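Long-range contacts in cytochrome P450 (Bacillus megaterium, PDB 5L90), which probably acts as a haem-dependent monooxygenase, using its iron to activate molecular oxygen and insert one atom into an organic substrate: residues S67-P72 against L84-P89; T78-S83 against S236-I241; R284-V289 against F391-K396. All coordinates share one frame; numbering follows the deposited sequence.

Contact 1 of 3, residues S67-P72 against L84-P89. With HEM (protoporphyrin IX containing Fe), chain C.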
loop_
_atom_site.group_PDB
_atom_site.type_symbol
_atom_site.label_atom_id
_atom_site.label_comp_id
_atom_site.label_asym_id
_atom_site.label_seq_id
_atom_site.Cartn_x
_atom_site.Cartn_y
_atom_site.Cartn_z
ATOM N N SER A 67 7.109 10.241 13.342
ATOM C CA SER A 67 5.939 9.930 12.524
ATOM C C SER A 67 4.672 10.561 13.125
ATOM O O SER A 67 3.559 10.246 12.703
ATOM C CB SER A 67 5.767 8.393 12.369
ATOM O OG SER A 67 6.844 7.678 11.775
ATOM N N ASP A 68 4.836 11.533 14.022
ATOM C CA ASP A 68 3.737 12.212 14.675
ATOM C C ASP A 68 3.074 13.196 13.717
ATOM O O ASP A 68 3.605 14.274 13.428
ATOM C CB ASP A 68 4.288 12.924 15.908
ATOM C CG ASP A 68 3.192 13.313 16.943
ATOM O OD1 ASP A 68 1.968 13.412 16.608
ATOM O OD2 ASP A 68 3.592 13.556 18.110
ATOM N N ARG A 69 1.837 12.887 13.344
ATOM C CA ARG A 69 1.056 13.735 12.457
ATOM C C ARG A 69 -0.344 13.892 13.041
ATOM O O ARG A 69 -1.319 14.090 12.309
ATOM C CB ARG A 69 0.980 13.152 11.039
ATOM C CG ARG A 69 2.310 12.981 10.360
ATOM C CD ARG A 69 2.290 12.276 8.979
ATOM N NE ARG A 69 3.536 11.516 8.858
ATOM C CZ ARG A 69 3.670 10.251 9.233
ATOM N NH1 ARG A 69 2.628 9.587 9.720
ATOM N NH2 ARG A 69 4.851 9.652 9.142
ATOM N N ARG A 70 -0.465 13.775 14.358
ATOM C CA ARG A 70 -1.781 13.923 14.943
ATOM C C ARG A 70 -2.276 15.354 14.746
ATOM O O ARG A 70 -1.511 16.298 14.968
ATOM C CB ARG A 70 -1.765 13.602 16.418
ATOM C CG ARG A 70 -1.574 12.173 16.682
ATOM C CD ARG A 70 -1.456 11.975 18.149
ATOM N NE ARG A 70 -0.273 12.667 18.605
ATOM C CZ ARG A 70 -0.005 12.963 19.872
ATOM N NH1 ARG A 70 -0.839 12.610 20.843
ATOM N NH2 ARG A 70 1.120 13.593 20.154
ATOM N N PRO A 71 -3.550 15.545 14.379
ATOM C CA PRO A 71 -4.021 16.896 14.064
ATOM C C PRO A 71 -4.019 17.769 15.304
ATOM O O PRO A 71 -4.196 17.272 16.431
ATOM C CB PRO A 71 -5.435 16.671 13.509
ATOM C CG PRO A 71 -5.829 15.233 13.884
ATOM C CD PRO A 71 -4.573 14.506 14.100
ATOM N N PRO A 72 -3.695 19.051 15.150
ATOM C CA PRO A 72 -3.845 19.990 16.265
ATOM C C PRO A 72 -5.294 20.065 16.714
ATOM O O PRO A 72 -6.228 19.653 16.021
ATOM C CB PRO A 72 -3.367 21.320 15.680
ATOM C CG PRO A 72 -2.437 20.943 14.606
ATOM C CD PRO A 72 -3.020 19.688 14.008
ATOM N N LEU A 84 -2.200 4.175 14.387
ATOM C CA LEU A 84 -0.846 3.638 14.502
ATOM C C LEU A 84 0.217 4.380 13.684
ATOM O O LEU A 84 1.348 4.617 14.149
ATOM C CB LEU A 84 -0.870 2.168 14.057
ATOM C CG LEU A 84 0.351 1.372 14.345
ATOM C CD1 LEU A 84 0.491 0.947 15.783
ATOM C CD2 LEU A 84 0.210 0.236 13.447
ATOM N N ILE A 85 -0.135 4.751 12.457
ATOM C CA ILE A 85 0.896 5.234 11.569
ATOM C C ILE A 85 1.273 6.668 11.860
ATOM O O ILE A 85 2.305 7.131 11.355
ATOM C CB ILE A 85 0.377 5.047 10.132
ATOM C CG1 ILE A 85 1.515 5.050 9.098
ATOM C CG2 ILE A 85 -0.641 6.085 9.829
ATOM C CD1 ILE A 85 1.039 4.615 7.756
ATOM N N ASN A 86 0.474 7.380 12.663
ATOM C CA ASN A 86 0.640 8.812 12.902
ATOM C C ASN A 86 1.081 9.103 14.337
ATOM O O ASN A 86 0.945 10.229 14.802
ATOM C CB ASN A 86 -0.652 9.576 12.606
ATOM C CG ASN A 86 -1.068 9.550 11.138
ATOM O OD1 ASN A 86 -0.268 9.796 10.242
ATOM N ND2 ASN A 86 -2.356 9.283 10.892
ATOM N N ILE A 87 1.627 8.123 15.035
ATOM C CA ILE A 87 2.114 8.306 16.386
ATOM C C ILE A 87 3.502 7.680 16.556
ATOM O O ILE A 87 3.912 6.768 15.824
ATOM C CB ILE A 87 1.123 7.718 17.427
ATOM C CG1 ILE A 87 0.826 6.238 17.233
ATOM C CG2 ILE A 87 -0.200 8.341 17.247
ATOM C CD1 ILE A 87 -0.006 5.575 18.355
ATOM N N ASP A 88 4.201 8.148 17.577
ATOM C CA ASP A 88 5.517 7.689 17.986
ATOM C C ASP A 88 5.443 6.823 19.218
ATOM O O ASP A 88 4.397 6.708 19.867
ATOM C CB ASP A 88 6.425 8.867 18.311
ATOM C CG ASP A 88 6.826 9.651 17.113
ATOM O OD1 ASP A 88 6.948 9.076 15.976
ATOM O OD2 ASP A 88 7.033 10.872 17.334
ATOM N N PRO A 89 6.542 6.185 19.572
ATOM C CA PRO A 89 6.638 5.612 20.906
ATOM C C PRO A 89 6.576 6.711 21.972
ATOM O O PRO A 89 6.835 7.898 21.728
ATOM C CB PRO A 89 7.995 4.881 20.905
ATOM C CG PRO A 89 8.454 4.826 19.491
ATOM C CD PRO A 89 7.721 5.903 18.745
HETATM C CHA HEM C . 2.741 0.730 6.971
HETATM C CHB HEM C . 3.531 0.123 2.215
HETATM C CHC HEM C . -0.118 -3.081 2.043
HETATM C CHD HEM C . -1.385 -1.807 6.553
HETATM C C1A HEM C . 3.311 0.807 5.728
HETATM C C2A HEM C . 4.558 1.463 5.416
HETATM C C3A HEM C . 4.726 1.313 4.097
HETATM C C4A HEM C . 3.649 0.518 3.551
HETATM C CMA HEM C . 5.859 1.845 3.235
HETATM C CAA HEM C . 5.452 2.295 6.376
HETATM C CBA HEM C . 4.780 3.654 6.559
HETATM C CGA HEM C . 5.575 4.605 7.374
HETATM O O1A HEM C . 6.579 4.243 8.032
HETATM O O2A HEM C . 5.080 5.750 7.378
HETATM C C1B HEM C . 2.666 -0.873 1.744
HETATM C C2B HEM C . 2.724 -1.551 0.435
HETATM C C3B HEM C . 1.690 -2.411 0.404
HETATM C C4B HEM C . 0.990 -2.335 1.675
HETATM C CMB HEM C . 3.832 -1.287 -0.655
HETATM C CAB HEM C . 1.254 -3.411 -0.683
HETATM C CBB HEM C . 1.991 -3.787 -1.740
HETATM C C1C HEM C . -0.763 -3.050 3.261
HETATM C C2C HEM C . -1.919 -3.853 3.636
HETATM C C3C HEM C . -2.228 -3.487 4.911
HETATM C C4C HEM C . -1.356 -2.441 5.327
HETATM C CMC HEM C . -2.487 -4.953 2.670
HETATM C CAC HEM C . -3.327 -3.954 5.883
HETATM C CBC HEM C . -4.322 -4.704 5.457
HETATM C C1D HEM C . -0.388 -0.999 7.062
HETATM C C2D HEM C . -0.353 -0.398 8.368
HETATM C C3D HEM C . 0.799 0.292 8.494
HETATM C C4D HEM C . 1.524 0.155 7.244
HETATM C CMD HEM C . -1.448 -0.522 9.421
HETATM C CAD HEM C . 1.276 1.158 9.699
HETATM C CBD HEM C . 2.275 0.444 10.608
HETATM C CGD HEM C . 2.761 1.363 11.696
HETATM O O1D HEM C . 3.080 0.803 12.790
HETATM O O2D HEM C . 2.821 2.616 11.472
HETATM N NA HEM C . 2.809 0.237 4.593
HETATM N NB HEM C . 1.589 -1.374 2.447
HETATM N NC HEM C . -0.477 -2.196 4.299
HETATM N ND HEM C . 0.784 -0.650 6.404
HETATM FE FE HEM C . 1.345 -1.241 4.477
#

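Contact 2 of 3, residues T78-S83 against S236-I241. With HEM (protoporphyrin IX containing Fe), chain C.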
loop_
_atom_site.group_PDB
_atom_site.type_symbol
_atom_site.label_atom_id
_atom_site.label_comp_id
_atom_site.label_asym_id
_atom_site.label_seq_id
_atom_site.Cartn_x
_atom_site.Cartn_y
_atom_site.Cartn_z
ATOM N N THR A 78 -10.067 13.048 13.820
ATOM C CA THR A 78 -10.537 11.771 13.309
ATOM C C THR A 78 -9.826 10.637 14.023
ATOM O O THR A 78 -8.715 10.792 14.550
ATOM C CB THR A 78 -10.321 11.626 11.806
ATOM O OG1 THR A 78 -8.922 11.664 11.516
ATOM C CG2 THR A 78 -11.010 12.729 11.068
ATOM N N ALA A 79 -10.503 9.486 14.060
ATOM C CA ALA A 79 -9.911 8.301 14.665
ATOM C C ALA A 79 -8.659 7.862 13.892
ATOM O O ALA A 79 -7.704 7.326 14.494
ATOM C CB ALA A 79 -10.980 7.200 14.737
ATOM N N LEU A 80 -8.660 8.072 12.556
ATOM C CA LEU A 80 -7.480 7.814 11.720
ATOM C C LEU A 80 -6.298 8.690 12.128
ATOM O O LEU A 80 -5.166 8.205 12.234
ATOM C CB LEU A 80 -7.858 8.024 10.246
ATOM C CG LEU A 80 -6.908 7.826 9.089
ATOM C CD1 LEU A 80 -6.389 6.371 8.971
ATOM C CD2 LEU A 80 -7.602 8.186 7.817
ATOM N N GLY A 81 -6.557 9.954 12.464
ATOM C CA GLY A 81 -5.490 10.898 12.752
ATOM C C GLY A 81 -4.618 10.526 13.920
ATOM O O GLY A 81 -3.516 11.063 14.059
ATOM N N THR A 82 -5.103 9.682 14.798
ATOM C CA THR A 82 -4.344 9.218 15.947
ATOM C C THR A 82 -4.113 7.714 15.879
ATOM O O THR A 82 -3.720 7.088 16.879
ATOM C CB THR A 82 -5.087 9.607 17.231
ATOM O OG1 THR A 82 -6.380 8.966 17.258
ATOM C CG2 THR A 82 -5.278 11.140 17.311
ATOM N N SER A 83 -4.289 7.131 14.699
ATOM C CA SER A 83 -4.040 5.707 14.525
ATOM C C SER A 83 -2.539 5.450 14.363
ATOM O O SER A 83 -1.717 6.360 14.282
ATOM C CB SER A 83 -4.828 5.155 13.331
ATOM O OG SER A 83 -4.361 5.735 12.117
ATOM N N SER A 236 -9.031 0.144 11.800
ATOM C CA SER A 236 -9.849 -0.411 10.733
ATOM C C SER A 236 -9.850 0.494 9.526
ATOM O O SER A 236 -9.885 0.033 8.374
ATOM C CB SER A 236 -11.286 -0.568 11.224
ATOM O OG SER A 236 -11.295 -1.336 12.393
ATOM N N ILE A 237 -10.060 1.781 9.778
ATOM C CA ILE A 237 -10.091 2.698 8.670
ATOM C C ILE A 237 -8.707 2.759 8.098
ATOM O O ILE A 237 -8.535 2.913 6.883
ATOM C CB ILE A 237 -10.616 4.079 9.097
ATOM C CG1 ILE A 237 -12.058 3.943 9.629
ATOM C CG2 ILE A 237 -10.551 5.057 7.940
ATOM C CD1 ILE A 237 -12.563 5.175 10.259
ATOM N N LEU A 238 -7.703 2.624 8.973
ATOM C CA LEU A 238 -6.328 2.695 8.528
ATOM C C LEU A 238 -6.036 1.570 7.528
ATOM O O LEU A 238 -5.553 1.838 6.423
ATOM C CB LEU A 238 -5.358 2.671 9.733
ATOM C CG LEU A 238 -3.889 2.597 9.286
ATOM C CD1 LEU A 238 -3.543 3.682 8.230
ATOM C CD2 LEU A 238 -2.890 2.732 10.509
ATOM N N LEU A 239 -6.511 0.348 7.825
ATOM C CA LEU A 239 -6.225 -0.826 6.992
ATOM C C LEU A 239 -6.819 -0.636 5.619
ATOM O O LEU A 239 -6.250 -1.078 4.611
ATOM C CB LEU A 239 -6.785 -2.118 7.601
ATOM C CG LEU A 239 -6.281 -2.591 8.975
ATOM C CD1 LEU A 239 -7.027 -3.837 9.248
ATOM C CD2 LEU A 239 -4.795 -2.845 9.088
ATOM N N LEU A 240 -8.012 -0.057 5.567
ATOM C CA LEU A 240 -8.589 0.325 4.292
ATOM C C LEU A 240 -7.639 1.217 3.519
ATOM O O LEU A 240 -7.386 0.985 2.327
ATOM C CB LEU A 240 -9.933 1.032 4.503
ATOM C CG LEU A 240 -11.220 0.239 4.301
ATOM C CD1 LEU A 240 -12.418 1.192 4.291
ATOM C CD2 LEU A 240 -11.256 -0.564 2.965
ATOM N N ILE A 241 -7.181 2.306 4.150
ATOM C CA ILE A 241 -6.371 3.270 3.423
ATOM C C ILE A 241 -5.036 2.644 3.017
ATOM O O ILE A 241 -4.544 2.884 1.922
ATOM C CB ILE A 241 -6.124 4.555 4.229
ATOM C CG1 ILE A 241 -7.400 5.146 4.875
ATOM C CG2 ILE A 241 -5.526 5.573 3.274
ATOM C CD1 ILE A 241 -8.532 5.429 3.920
HETATM C CHA HEM C . 2.741 0.730 6.971
HETATM C CHB HEM C . 3.531 0.123 2.215
HETATM C CHC HEM C . -0.118 -3.081 2.043
HETATM C CHD HEM C . -1.385 -1.807 6.553
HETATM C C1A HEM C . 3.311 0.807 5.728
HETATM C C2A HEM C . 4.558 1.463 5.416
HETATM C C3A HEM C . 4.726 1.313 4.097
HETATM C C4A HEM C . 3.649 0.518 3.551
HETATM C CMA HEM C . 5.859 1.845 3.235
HETATM C CAA HEM C . 5.452 2.295 6.376
HETATM C CBA HEM C . 4.780 3.654 6.559
HETATM C CGA HEM C . 5.575 4.605 7.374
HETATM O O1A HEM C . 6.579 4.243 8.032
HETATM O O2A HEM C . 5.080 5.750 7.378
HETATM C C1B HEM C . 2.666 -0.873 1.744
HETATM C C2B HEM C . 2.724 -1.551 0.435
HETATM C C3B HEM C . 1.690 -2.411 0.404
HETATM C C4B HEM C . 0.990 -2.335 1.675
HETATM C CMB HEM C . 3.832 -1.287 -0.655
HETATM C CAB HEM C . 1.254 -3.411 -0.683
HETATM C CBB HEM C . 1.991 -3.787 -1.740
HETATM C C1C HEM C . -0.763 -3.050 3.261
HETATM C C2C HEM C . -1.919 -3.853 3.636
HETATM C C3C HEM C . -2.228 -3.487 4.911
HETATM C C4C HEM C . -1.356 -2.441 5.327
HETATM C CMC HEM C . -2.487 -4.953 2.670
HETATM C CAC HEM C . -3.327 -3.954 5.883
HETATM C CBC HEM C . -4.322 -4.704 5.457
HETATM C C1D HEM C . -0.388 -0.999 7.062
HETATM C C2D HEM C . -0.353 -0.398 8.368
HETATM C C3D HEM C . 0.799 0.292 8.494
HETATM C C4D HEM C . 1.524 0.155 7.244
HETATM C CMD HEM C . -1.448 -0.522 9.421
HETATM C CAD HEM C . 1.276 1.158 9.699
HETATM C CBD HEM C . 2.275 0.444 10.608
HETATM C CGD HEM C . 2.761 1.363 11.696
HETATM O O1D HEM C . 3.080 0.803 12.790
HETATM O O2D HEM C . 2.821 2.616 11.472
HETATM N NA HEM C . 2.809 0.237 4.593
HETATM N NB HEM C . 1.589 -1.374 2.447
HETATM N NC HEM C . -0.477 -2.196 4.299
HETATM N ND HEM C . 0.784 -0.650 6.404
HETATM FE FE HEM C . 1.345 -1.241 4.477
#

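Contact 3 of 3, residues R284-V289 against F391-K396. With HEM (protoporphyrin IX containing Fe), chain C.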
loop_
_atom_site.group_PDB
_atom_site.type_symbol
_atom_site.label_atom_id
_atom_site.label_comp_id
_atom_site.label_asym_id
_atom_site.label_seq_id
_atom_site.Cartn_x
_atom_site.Cartn_y
_atom_site.Cartn_z
ATOM N N ARG A 284 10.607 -3.804 -5.589
ATOM C CA ARG A 284 11.814 -2.996 -5.717
ATOM C C ARG A 284 11.727 -2.052 -6.895
ATOM O O ARG A 284 12.095 -0.872 -6.791
ATOM C CB ARG A 284 13.039 -3.899 -5.873
ATOM C CG ARG A 284 14.359 -3.149 -5.968
ATOM C CD ARG A 284 15.525 -3.848 -6.571
ATOM N NE ARG A 284 15.408 -4.071 -8.023
ATOM C CZ ARG A 284 15.809 -3.241 -8.978
ATOM N NH1 ARG A 284 16.336 -2.074 -8.698
ATOM N NH2 ARG A 284 15.618 -3.571 -10.238
ATOM N N TYR A 285 11.341 -2.585 -8.046
ATOM C CA TYR A 285 11.448 -1.885 -9.315
ATOM C C TYR A 285 10.283 -0.930 -9.559
ATOM O O TYR A 285 10.451 0.108 -10.226
ATOM C CB TYR A 285 11.545 -2.938 -10.423
ATOM C CG TYR A 285 12.032 -2.448 -11.762
ATOM C CD1 TYR A 285 13.359 -2.095 -11.939
ATOM C CD2 TYR A 285 11.192 -2.390 -12.856
ATOM C CE1 TYR A 285 13.829 -1.666 -13.160
ATOM C CE2 TYR A 285 11.649 -1.963 -14.078
ATOM C CZ TYR A 285 12.992 -1.603 -14.222
ATOM O OH TYR A 285 13.529 -1.175 -15.425
ATOM N N ARG A 286 9.077 -1.284 -9.130
ATOM C CA ARG A 286 7.912 -0.407 -9.381
ATOM C C ARG A 286 7.110 -0.340 -8.103
ATOM O O ARG A 286 6.020 -0.882 -8.007
ATOM C CB ARG A 286 7.090 -0.904 -10.556
ATOM C CG ARG A 286 7.954 -0.823 -11.805
ATOM C CD ARG A 286 7.097 -0.926 -13.001
ATOM N NE ARG A 286 7.488 0.089 -13.963
ATOM C CZ ARG A 286 8.104 -0.161 -15.096
ATOM N NH1 ARG A 286 8.385 -1.411 -15.419
ATOM N NH2 ARG A 286 8.407 0.847 -15.901
ATOM N N SER A 287 7.714 0.287 -7.107
ATOM C CA SER A 287 7.187 0.236 -5.764
ATOM C C SER A 287 5.843 0.975 -5.666
ATOM O O SER A 287 5.726 2.092 -6.154
ATOM C CB SER A 287 8.201 0.894 -4.876
ATOM O OG SER A 287 9.490 0.409 -5.181
ATOM N N PRO A 288 4.796 0.355 -5.169
ATOM C CA PRO A 288 3.537 1.086 -4.989
ATOM C C PRO A 288 3.695 2.412 -4.256
ATOM O O PRO A 288 3.083 3.371 -4.655
ATOM C CB PRO A 288 2.707 0.090 -4.176
ATOM C CG PRO A 288 3.227 -1.269 -4.675
ATOM C CD PRO A 288 4.669 -1.064 -4.800
ATOM N N VAL A 289 4.527 2.465 -3.225
ATOM C CA VAL A 289 4.810 3.643 -2.414
ATOM C C VAL A 289 6.259 4.083 -2.646
ATOM O O VAL A 289 7.174 3.512 -2.033
ATOM C CB VAL A 289 4.639 3.334 -0.935
ATOM C CG1 VAL A 289 4.855 4.622 -0.057
ATOM C CG2 VAL A 289 3.355 2.636 -0.750
ATOM N N PHE A 391 4.016 10.192 -4.818
ATOM C CA PHE A 391 4.258 9.244 -3.745
ATOM C C PHE A 391 3.726 7.862 -4.065
ATOM O O PHE A 391 4.161 6.882 -3.447
ATOM C CB PHE A 391 3.636 9.759 -2.460
ATOM C CG PHE A 391 4.469 10.795 -1.778
ATOM C CD1 PHE A 391 5.042 11.849 -2.505
ATOM C CD2 PHE A 391 4.716 10.723 -0.427
ATOM C CE1 PHE A 391 5.843 12.805 -1.866
ATOM C CE2 PHE A 391 5.520 11.671 0.200
ATOM C CZ PHE A 391 6.071 12.714 -0.539
ATOM N N VAL A 392 2.784 7.789 -4.993
ATOM C CA VAL A 392 2.056 6.585 -5.311
ATOM C C VAL A 392 2.311 6.314 -6.757
ATOM O O VAL A 392 2.019 7.174 -7.590
ATOM C CB VAL A 392 0.548 6.729 -5.062
ATOM C CG1 VAL A 392 -0.170 5.665 -5.883
ATOM C CG2 VAL A 392 0.186 6.599 -3.600
ATOM N N TYR A 393 2.769 5.095 -7.054
ATOM C CA TYR A 393 3.262 4.710 -8.364
ATOM C C TYR A 393 2.408 3.530 -8.825
ATOM O O TYR A 393 2.373 2.468 -8.181
ATOM C CB TYR A 393 4.769 4.383 -8.289
ATOM C CG TYR A 393 5.379 4.028 -9.614
ATOM C CD1 TYR A 393 5.593 4.995 -10.589
ATOM C CD2 TYR A 393 5.700 2.748 -9.909
ATOM C CE1 TYR A 393 6.107 4.685 -11.805
ATOM C CE2 TYR A 393 6.232 2.424 -11.155
ATOM C CZ TYR A 393 6.423 3.400 -12.090
ATOM O OH TYR A 393 6.944 3.107 -13.326
ATOM N N GLY A 394 1.677 3.736 -9.910
ATOM C CA GLY A 394 0.724 2.740 -10.354
ATOM C C GLY A 394 -0.077 3.282 -11.512
ATOM O O GLY A 394 0.145 4.410 -12.000
ATOM N N LEU A 395 -0.983 2.442 -11.989
ATOM C CA LEU A 395 -1.702 2.747 -13.213
ATOM C C LEU A 395 -3.199 2.929 -12.929
ATOM O O LEU A 395 -3.733 2.297 -12.014
ATOM C CB LEU A 395 -1.434 1.653 -14.202
ATOM C CG LEU A 395 0.017 1.606 -14.631
ATOM C CD1 LEU A 395 0.238 0.324 -15.372
ATOM C CD2 LEU A 395 0.365 2.828 -15.539
ATOM N N LYS A 396 -3.855 3.852 -13.663
ATOM C CA LYS A 396 -5.306 3.983 -13.562
ATOM C C LYS A 396 -6.028 2.838 -14.282
ATOM O O LYS A 396 -6.981 2.275 -13.745
ATOM C CB LYS A 396 -5.749 5.339 -14.114
ATOM C CG LYS A 396 -5.342 6.504 -13.247
ATOM C CD LYS A 396 -5.816 7.854 -13.751
ATOM C CE LYS A 396 -5.031 8.414 -14.963
ATOM N NZ LYS A 396 -5.345 9.892 -15.118
HETATM C CHA HEM C . 2.741 0.730 6.971
HETATM C CHB HEM C . 3.531 0.123 2.215
HETATM C CHC HEM C . -0.118 -3.081 2.043
HETATM C CHD HEM C . -1.385 -1.807 6.553
HETATM C C1A HEM C . 3.311 0.807 5.728
HETATM C C2A HEM C . 4.558 1.463 5.416
HETATM C C3A HEM C . 4.726 1.313 4.097
HETATM C C4A HEM C . 3.649 0.518 3.551
HETATM C CMA HEM C . 5.859 1.845 3.235
HETATM C CAA HEM C . 5.452 2.295 6.376
HETATM C CBA HEM C . 4.780 3.654 6.559
HETATM C CGA HEM C . 5.575 4.605 7.374
HETATM O O1A HEM C . 6.579 4.243 8.032
HETATM O O2A HEM C . 5.080 5.750 7.378
HETATM C C1B HEM C . 2.666 -0.873 1.744
HETATM C C2B HEM C . 2.724 -1.551 0.435
HETATM C C3B HEM C . 1.690 -2.411 0.404
HETATM C C4B HEM C . 0.990 -2.335 1.675
HETATM C CMB HEM C . 3.832 -1.287 -0.655
HETATM C CAB HEM C . 1.254 -3.411 -0.683
HETATM C CBB HEM C . 1.991 -3.787 -1.740
HETATM C C1C HEM C . -0.763 -3.050 3.261
HETATM C C2C HEM C . -1.919 -3.853 3.636
HETATM C C3C HEM C . -2.228 -3.487 4.911
HETATM C C4C HEM C . -1.356 -2.441 5.327
HETATM C CMC HEM C . -2.487 -4.953 2.670
HETATM C CAC HEM C . -3.327 -3.954 5.883
HETATM C CBC HEM C . -4.322 -4.704 5.457
HETATM C C1D HEM C . -0.388 -0.999 7.062
HETATM C C2D HEM C . -0.353 -0.398 8.368
HETATM C C3D HEM C . 0.799 0.292 8.494
HETATM C C4D HEM C . 1.524 0.155 7.244
HETATM C CMD HEM C . -1.448 -0.522 9.421
HETATM C CAD HEM C . 1.276 1.158 9.699
HETATM C CBD HEM C . 2.275 0.444 10.608
HETATM C CGD HEM C . 2.761 1.363 11.696
HETATM O O1D HEM C . 3.080 0.803 12.790
HETATM O O2D HEM C . 2.821 2.616 11.472
HETATM N NA HEM C . 2.809 0.237 4.593
HETATM N NB HEM C . 1.589 -1.374 2.447
HETATM N NC HEM C . -0.477 -2.196 4.299
HETATM N ND HEM C . 0.784 -0.650 6.404
HETATM FE FE HEM C . 1.345 -1.241 4.477
#

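Contact 1 of 3, residues S67-P72 against L84-P89
Ser67 gives its backbone N to Asp88 OD1 (2.9 Å), which accepts on its syn lone pair along an almost straight bond (163°). The other oxygen of that carboxylate is held by Ser66, so Asp88 grips the chain where strand 65-66 ends. Asp68 packs its CB against Asp88 OD2 (3.7 Å), while its own carboxylate turns to Arg70, which takes it side-on through NE and NH2. That salt bridge probably eases the closeness of the two acidic groups. All this lies in the long loop between the B and C helices of the P450 fold, and Leu84 and Ile85 rest against a haem propionate. At Arg69 the backbone N bonds to Asn86 O (3.2 Å). Its side chain starts with CG beside the backbone N (chi1 -60°) and bends further out, bringing NH1 to Asn86 OD1 (3.0 Å) and to Ile85 O (3.0 Å). Both acceptors sit at the guanidinium edge; the amide stands steeply to it, their planes 73° apart. NH2 goes on to His293 O, linking the loop to the strand region of Arg294. With an alanine here the guanidinium is gone, which would probably leave Asn86 OD1, Ile85 O and His293 O without this donor, though ND2 still ties the amide to Leu80 O. Arg70, beyond its bond to Asp68, lays CD over Ile87 CG2 (3.9 Å).

Contact 2 of 3, residues T78-S83 against S236-I241
Leu80 and Leu238 bring no flat side chain to this contact; the flat groups are the porphyrin beside it and the carbonyl of Leu80. The porphyrin is met through its peripheral substituents: Leu238 CD2 touches the methyl CMD (3.7 Å) and, on the same helix, Leu239 CD2 reaches the vinyl carbon CAC. In the plane of the Leu80 carbonyl, on a lone pair, sits Ser83 OG, 2.6 Å from Leu80 O; Ser83 N bonds to the same oxygen, and Asn86 ND2 comes to it as well, so this oxygen has three donors. The loop is pinned a second time by Thr78, whose OG1 accepts from Gly81 N in an ST motif.

The apolar work falls to Leu80. Its CG lies anti to the backbone N (chi1 -179°), which carries the two methyls out to the helix. CD1 rests on Leu238 CA (3.7 Å), the two leucine side chains crossing at about a right angle. CD2 lies over two side chains one helical turn apart, Ile237 CG2 at 4.3 Å and Ile241 CG1 at 4.2 Å. Toward the haem, Ser83 OG lies against Leu238 CD2 (3.7 Å) and CMD meets that carbon from the opposite side, wedging Leu238 between loop and haem. No hydrogen bond joins the two segments; the hydroxyls of Thr78 and Ser83 bond within the loop, while Ala79 N goes to Glu195 of helix 177-207. Helix 229-260 is the long distal helix of the P450 fold, and the B–C loop packed on it beside the haem is where members of the family usually shape the substrate pocket.

Contact 3 of 3, residues R284-V289 against F391-K396
Arg286 and Tyr393 meet through a hydrogen bond from NE to OH (3.1 Å) that is nearly straight at 176°. The hydroxyl lies in the guanidinium plane, and ring and guanidinium are almost coplanar, 7° apart. The tyrosine oxygen is used twice: it accepts from Arg286 and gives its proton to the carbonyl of Phe23. NH1 of the arginine pairs with Glu260 at the end of helix 229-260, so this buried charge has its counterion. Nearer the backbone of Arg286, its CB touches the ring edge at Tyr393 CE2 (3.5 Å); a chi1 of -178° swings the ring away from its own backbone N and out to the arginine.

The segment 284-289 leaves the K helix, whose ExxR pair is Glu281 and Arg284, joined by a salt bridge; the chain then runs along the haem and bridges to the loop 391-396 near the C-terminus. Tyr393 N bonds to Pro288 O (3.0 Å), the donor tilted from the carbonyl plane, and Val392 CA adds a CA-H...O contact to the same oxygen (3.4 Å). That bond and the backbone bond of Phe391 with Gln290 flank Val289 and Val392, a non-hydrogen-bonded antiparallel pair and a single bridge, to which a CA-H...O contact from Val289 CA to Phe391 O adds. The carbonyl of Ser287 touches Tyr393 CB but takes its hydrogen bond from Gln290 NE2, and that of Arg286 is met by Asn253 ND2. Ser287 OG bonds to Leu283 O and His321 ND1. On the haem side, Val289 CG2 lies 3.9 Å from the meso carbon CHB and Pro288 CB packs on the methyl CMB.

In the fold
All three contacts touch the haem, but at different parts of it. Contacts 1 and 2 are neighbours, their centres about 11 Å apart, and touch through the loop they share between strand 65-66 and helix 91-99. Contact 1, partly buried near the propionates, is polar, with charged side chains and backbone bonds. Contact 2 is buried and joins its segments by van der Waals packing, mostly of apolar side chains, with no hydrogen bond. Contact 3 stands apart, its centre about 24 Å from that of contact 1; partly buried, it lies closest to the centre of the chain and combines a buried arginine–tyrosine bond with a backbone bridge. Helix 229-260 carries one side of contact 2 and flanks contact 3.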